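Local coordinates for putative endonuclease/exonuclease/phosphatase family protein (PDB 3G6S), which probably hydrolyses phosphodiester bonds of nucleic acids with a DNase I-like fold, at residues A[180-185]-A[223-228]; A[145-150]-A[173-178]. All blocks are in the same frame, centred on the assembly; numbering follows the deposited sequence.

Contact 1 and contact 2 have centres about 7 Å apart and lie in series along the chain, on the same side of its centre. They meet where strand 224-228 passes the loop after strand 167-172: I223 O lies 3.0 Å from F173 N, a probable hydrogen bond, and F225 CE2 packs 3.3 Å from V175 O. On the helix side Y182 CD1 touches D177 O at 3.3 Å, and D180 OD2 forms a long, weak ion pair with R148 NE. The loop of contact 2 carries the end of the family's GDFN motif, and contact 1 carries D224, close to D172 and H251, consistent with a probable active site on the strand's side away from the helix.

Contact 1. Residues A[180-185]-A[223-228]; sequences DAYETI and IDFIFV
The Y182 ring reaches from helix 180-186 to two phenylalanines of strand 224-228, forming an aromatic cluster with F225 and F227. Its CE2 comes within 3.6 Å of F225 CE1, while Y182 CD2 lies over one face of the F225 ring. This pair is oblique, with centroids 5.4 Å apart and planes at 57°. F227 meets the same tyrosine differently: it turns its edge toward the Y182 face in an offset edge-to-face pair, and F227 CZ stands 3.9 Å from Y182 CD2. With CG anti to the backbone N (chi1 174°), the tyrosine is carried off the helix and out to the strand, although its CB does not aim there. This is the outer face of one of the two packed β-sheets of the DNase I-like fold. F225 and F227, two residues apart, point toward the helix layer, whereas I226 between them touches Q254 and A256 of the other sheet. I185 supplies the aliphatic part of the interface. Its CB points toward the strand, and CD1 crosses to F227 CE2 at 3.6 Å, the two side chains running at about a right angle. To one side of F227, the F173 ring makes a further edge-to-face pair with it. The polar end of the tyrosine is anchored elsewhere, by a hydrogen bond between Y182 OH and D194 OD2.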
loop_
_atom_site.group_PDB
_atom_site.type_symbol
_atom_site.label_atom_id
_atom_site.label_comp_id
_atom_site.label_asym_id
_atom_site.label_seq_id
_atom_site.Cartn_x
_atom_site.Cartn_y
_atom_site.Cartn_z
ATOM N N ASP A 180 13.898 -10.822 6.666
ATOM C CA ASP A 180 14.075 -10.351 8.026
ATOM C C ASP A 180 13.203 -9.123 8.252
ATOM O O ASP A 180 12.668 -8.926 9.336
ATOM C CB ASP A 180 15.546 -10.014 8.303
ATOM C CG ASP A 180 15.824 -8.528 8.251
ATOM O OD1 ASP A 180 15.944 -7.972 7.131
ATOM O OD2 ASP A 180 15.911 -7.904 9.336
ATOM N N ALA A 181 13.055 -8.291 7.229
ATOM C CA ALA A 181 12.227 -7.100 7.373
ATOM C C ALA A 181 10.820 -7.536 7.771
ATOM O O ALA A 181 10.170 -6.901 8.597
ATOM C CB ALA A 181 12.188 -6.301 6.067
ATOM N N TYR A 182 10.345 -8.625 7.184
ATOM C CA TYR A 182 9.021 -9.108 7.523
ATOM C C TYR A 182 8.998 -9.507 8.984
ATOM O O TYR A 182 7.990 -9.339 9.673
ATOM C CB TYR A 182 8.652 -10.309 6.662
ATOM C CG TYR A 182 7.347 -10.954 7.050
ATOM C CD1 TYR A 182 7.284 -11.880 8.102
ATOM C CD2 TYR A 182 6.181 -10.684 6.342
ATOM C CE1 TYR A 182 6.096 -12.523 8.423
ATOM C CE2 TYR A 182 4.989 -11.321 6.659
ATOM C CZ TYR A 182 4.953 -12.238 7.688
ATOM O OH TYR A 182 3.775 -12.897 7.943
ATOM N N GLU A 183 10.117 -10.039 9.457
ATOM C CA GLU A 183 10.210 -10.482 10.836
ATOM C C GLU A 183 10.333 -9.316 11.821
ATOM O O GLU A 183 9.853 -9.409 12.948
ATOM C CB GLU A 183 11.393 -11.437 10.977
ATOM C CG GLU A 183 11.372 -12.267 12.239
ATOM C CD GLU A 183 12.617 -12.058 13.073
ATOM O OE1 GLU A 183 12.780 -12.754 14.100
ATOM O OE2 GLU A 183 13.437 -11.191 12.699
ATOM N N THR A 184 10.953 -8.214 11.402
ATOM C CA THR A 184 11.103 -7.071 12.301
ATOM C C THR A 184 9.765 -6.381 12.604
ATOM O O THR A 184 9.574 -5.868 13.703
ATOM C CB THR A 184 12.099 -6.003 11.760
ATOM O OG1 THR A 184 11.421 -5.114 10.866
ATOM C CG2 THR A 184 13.256 -6.666 11.031
ATOM N N ILE A 185 8.839 -6.354 11.646
ATOM C CA ILE A 185 7.546 -5.722 11.913
ATOM C C ILE A 185 6.535 -6.717 12.452
ATOM O O ILE A 185 5.488 -6.334 12.967
ATOM C CB ILE A 185 6.935 -5.061 10.667
ATOM C CG1 ILE A 185 7.232 -5.888 9.429
ATOM C CG2 ILE A 185 7.441 -3.647 10.536
ATOM C CD1 ILE A 185 6.849 -5.190 8.145
ATOM N N ILE A 223 5.013 -10.418 -2.271
ATOM C CA ILE A 223 5.876 -9.370 -1.749
ATOM C C ILE A 223 5.087 -8.161 -1.305
ATOM O O ILE A 223 5.664 -7.156 -0.890
ATOM C CB ILE A 223 6.912 -8.916 -2.784
ATOM C CG1 ILE A 223 6.209 -8.359 -4.019
ATOM C CG2 ILE A 223 7.798 -10.098 -3.162
ATOM C CD1 ILE A 223 7.154 -7.933 -5.118
ATOM N N ASP A 224 3.765 -8.253 -1.400
ATOM C CA ASP A 224 2.903 -7.150 -0.989
ATOM C C ASP A 224 2.140 -7.574 0.251
ATOM O O ASP A 224 1.625 -8.679 0.310
ATOM C CB ASP A 224 1.956 -6.776 -2.136
ATOM C CG ASP A 224 2.716 -6.252 -3.366
ATOM O OD1 ASP A 224 2.934 -7.028 -4.323
ATOM O OD2 ASP A 224 3.117 -5.064 -3.362
ATOM N N PHE A 225 2.068 -6.705 1.252
ATOM C CA PHE A 225 1.379 -7.076 2.485
ATOM C C PHE A 225 0.481 -6.009 3.084
ATOM O O PHE A 225 0.600 -4.816 2.792
ATOM C CB PHE A 225 2.395 -7.466 3.570
ATOM C CG PHE A 225 3.360 -8.532 3.156
ATOM C CD1 PHE A 225 3.166 -9.858 3.546
ATOM C CD2 PHE A 225 4.477 -8.207 2.382
ATOM C CE1 PHE A 225 4.073 -10.853 3.173
ATOM C CE2 PHE A 225 5.393 -9.184 1.999
ATOM C CZ PHE A 225 5.195 -10.513 2.394
ATOM N N ILE A 226 -0.420 -6.478 3.939
ATOM C CA ILE A 226 -1.317 -5.619 4.682
ATOM C C ILE A 226 -1.094 -5.971 6.156
ATOM O O ILE A 226 -1.362 -7.099 6.587
ATOM C CB ILE A 226 -2.796 -5.862 4.324
ATOM C CG1 ILE A 226 -3.040 -5.484 2.866
ATOM C CG2 ILE A 226 -3.699 -5.025 5.240
ATOM C CD1 ILE A 226 -4.492 -5.644 2.405
ATOM N N PHE A 227 -0.579 -5.021 6.926
ATOM C CA PHE A 227 -0.332 -5.265 8.344
ATOM C C PHE A 227 -1.308 -4.465 9.188
ATOM O O PHE A 227 -1.614 -3.315 8.871
ATOM C CB PHE A 227 1.103 -4.873 8.704
ATOM C CG PHE A 227 2.143 -5.754 8.078
ATOM C CD1 PHE A 227 2.331 -7.058 8.533
ATOM C CD2 PHE A 227 2.924 -5.284 7.021
ATOM C CE1 PHE A 227 3.277 -7.882 7.946
ATOM C CE2 PHE A 227 3.874 -6.095 6.425
ATOM C CZ PHE A 227 4.054 -7.404 6.889
ATOM N N VAL A 228 -1.798 -5.071 10.262
ATOM C CA VAL A 228 -2.750 -4.390 11.135
ATOM C C VAL A 228 -2.457 -4.562 12.619
ATOM O O VAL A 228 -1.917 -5.582 13.037
ATOM C CB VAL A 228 -4.194 -4.884 10.900
ATOM C CG1 VAL A 228 -4.579 -4.709 9.433
ATOM C CG2 VAL A 228 -4.320 -6.337 11.334
#

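Contact 2. Residues A[145-150]-A[173-178]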
loop_
_atom_site.group_PDB
_atom_site.type_symbol
_atom_site.label_atom_id
_atom_site.label_comp_id
_atom_site.label_asym_id
_atom_site.label_seq_id
_atom_site.Cartn_x
_atom_site.Cartn_y
_atom_site.Cartn_z
ATOM N N GLU A 145 19.604 -3.388 5.218
ATOM C CA GLU A 145 19.539 -2.601 6.427
ATOM C C GLU A 145 18.441 -1.562 6.283
ATOM O O GLU A 145 17.672 -1.336 7.216
ATOM C CB GLU A 145 20.887 -1.929 6.695
ATOM C CG GLU A 145 20.988 -1.275 8.053
ATOM C CD GLU A 145 20.468 -2.175 9.165
ATOM O OE1 GLU A 145 20.754 -3.397 9.141
ATOM O OE2 GLU A 145 19.777 -1.663 10.073
ATOM N N ALA A 146 18.350 -0.944 5.107
ATOM C CA ALA A 146 17.332 0.078 4.873
ATOM C C ALA A 146 15.945 -0.480 5.165
ATOM O O ALA A 146 15.108 0.198 5.770
ATOM C CB ALA A 146 17.398 0.579 3.441
ATOM N N ARG A 147 15.702 -1.717 4.741
ATOM C CA ARG A 147 14.404 -2.326 4.983
ATOM C C ARG A 147 14.116 -2.494 6.467
ATOM O O ARG A 147 13.009 -2.187 6.926
ATOM C CB ARG A 147 14.287 -3.680 4.283
ATOM C CG ARG A 147 13.891 -3.573 2.828
ATOM C CD ARG A 147 13.397 -4.903 2.315
ATOM N NE ARG A 147 14.404 -5.959 2.403
ATOM C CZ ARG A 147 15.450 -6.070 1.587
ATOM N NH1 ARG A 147 15.639 -5.187 0.615
ATOM N NH2 ARG A 147 16.298 -7.079 1.735
ATOM N N ARG A 148 15.104 -2.974 7.218
ATOM C CA ARG A 148 14.917 -3.170 8.648
ATOM C C ARG A 148 14.645 -1.834 9.328
ATOM O O ARG A 148 13.806 -1.749 10.227
ATOM C CB ARG A 148 16.150 -3.811 9.286
ATOM C CG ARG A 148 16.025 -3.912 10.806
ATOM C CD ARG A 148 17.330 -4.287 11.504
ATOM N NE ARG A 148 17.610 -5.721 11.500
ATOM C CZ ARG A 148 18.504 -6.299 12.303
ATOM N NH1 ARG A 148 19.192 -5.557 13.162
ATOM N NH2 ARG A 148 18.717 -7.611 12.253
ATOM N N GLN A 149 15.353 -0.795 8.896
ATOM C CA GLN A 149 15.180 0.529 9.476
ATOM C C GLN A 149 13.848 1.147 9.099
ATOM O O GLN A 149 13.203 1.799 9.924
ATOM C CB GLN A 149 16.321 1.464 9.052
ATOM C CG GLN A 149 17.659 1.148 9.699
ATOM C CD GLN A 149 17.545 0.969 11.206
ATOM O OE1 GLN A 149 16.948 1.796 11.899
ATOM N NE2 GLN A 149 18.115 -0.119 11.719
ATOM N N SER A 150 13.444 0.953 7.847
ATOM C CA SER A 150 12.174 1.495 7.360
ATOM C C SER A 150 11.003 0.960 8.186
ATOM O O SER A 150 10.056 1.692 8.483
ATOM C CB SER A 150 11.971 1.126 5.888
ATOM O OG SER A 150 12.869 1.841 5.064
ATOM N N PHE A 173 6.814 -4.476 -0.157
ATOM C CA PHE A 173 8.025 -4.577 0.619
ATOM C C PHE A 173 9.199 -5.229 -0.105
ATOM O O PHE A 173 10.307 -5.293 0.435
ATOM C CB PHE A 173 7.716 -5.311 1.920
ATOM C CG PHE A 173 6.653 -4.646 2.735
ATOM C CD1 PHE A 173 5.311 -4.725 2.350
ATOM C CD2 PHE A 173 6.996 -3.884 3.856
ATOM C CE1 PHE A 173 4.322 -4.050 3.064
ATOM C CE2 PHE A 173 6.017 -3.202 4.583
ATOM C CZ PHE A 173 4.669 -3.282 4.185
ATOM N N ASN A 174 8.959 -5.711 -1.319
ATOM C CA ASN A 174 10.005 -6.349 -2.104
ATOM C C ASN A 174 10.671 -7.523 -1.411
ATOM O O ASN A 174 11.858 -7.772 -1.604
ATOM C CB ASN A 174 11.086 -5.344 -2.499
ATOM C CG ASN A 174 10.672 -4.473 -3.649
ATOM O OD1 ASN A 174 10.212 -4.962 -4.687
ATOM N ND2 ASN A 174 10.851 -3.169 -3.488
ATOM N N VAL A 175 9.924 -8.230 -0.576
ATOM C CA VAL A 175 10.465 -9.402 0.110
ATOM C C VAL A 175 9.321 -10.329 0.466
ATOM O O VAL A 175 8.150 -9.954 0.386
ATOM C CB VAL A 175 11.242 -9.023 1.402
ATOM C CG1 VAL A 175 12.582 -8.407 1.037
ATOM C CG2 VAL A 175 10.427 -8.052 2.247
ATOM N N THR A 176 9.645 -11.556 0.828
ATOM C CA THR A 176 8.588 -12.468 1.194
ATOM C C THR A 176 8.518 -12.499 2.709
ATOM O O THR A 176 9.183 -11.712 3.390
ATOM C CB THR A 176 8.851 -13.890 0.665
ATOM O OG1 THR A 176 10.077 -14.395 1.215
ATOM C CG2 THR A 176 8.931 -13.875 -0.849
ATOM N N ASP A 177 7.702 -13.407 3.228
ATOM C CA ASP A 177 7.530 -13.556 4.664
ATOM C C ASP A 177 8.780 -14.184 5.264
ATOM O O ASP A 177 8.963 -14.180 6.478
ATOM C CB ASP A 177 6.300 -14.426 4.944
ATOM C CG ASP A 177 6.366 -15.778 4.252
ATOM O OD1 ASP A 177 6.718 -15.826 3.048
ATOM O OD2 ASP A 177 6.054 -16.795 4.909
ATOM N N ALA A 178 9.645 -14.712 4.407
ATOM C CA ALA A 178 10.878 -15.345 4.866
ATOM C C ALA A 178 12.011 -14.337 5.078
ATOM O O ALA A 178 13.086 -14.702 5.542
ATOM C CB ALA A 178 11.314 -16.419 3.868
#
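R147 of helix 144-161 lays one face of its guanidinium group against V175, in the loop that follows strand 167-172. That loop contains F173 and N174, the last two residues of the GDFN motif of the endonuclease/exonuclease/phosphatase family, so the contact joins a helix of the outer layer to a segment probably next to the active site. V175 CG1 does the touching: it sits 3.3 Å from R147 NE and 3.7 Å from R147 CZ, and the two side chains slide past each other in opposite directions. A little nearer the helix, R147 CD packs 3.6 Å from F173 O. The arginine chain bends at chi3, and the turn about the CD-NE bond (chi4 -75°) presents a guanidinium face to V175 CG1. No hydrogen bond crosses between the segments; the polar end is held instead by R147 NH1 donating to D140 O, and A181 of helix 180-186 lies against the same side chain. A leucine here would probably leave D140 O without this donor and strip V175 CG1 of the flat surface it rests on. Further out, N174 N donates to D172 OD1 at the start of the loop, while the F173 ring meets that of F139. T176 OG1 accepts from A178 N at 3.2 Å, closing an ST turn. On the helix, Q149 NE2 donates to E145 OE2 at 2.8 Å, nearly straight at 166°. One residue further along the helix, A146 O accepts from both S150 N and S150 OG; the hydroxyl bond, S150 OG to A146 O, measures 2.9 Å, with OG standing 43° out of the carbonyl plane.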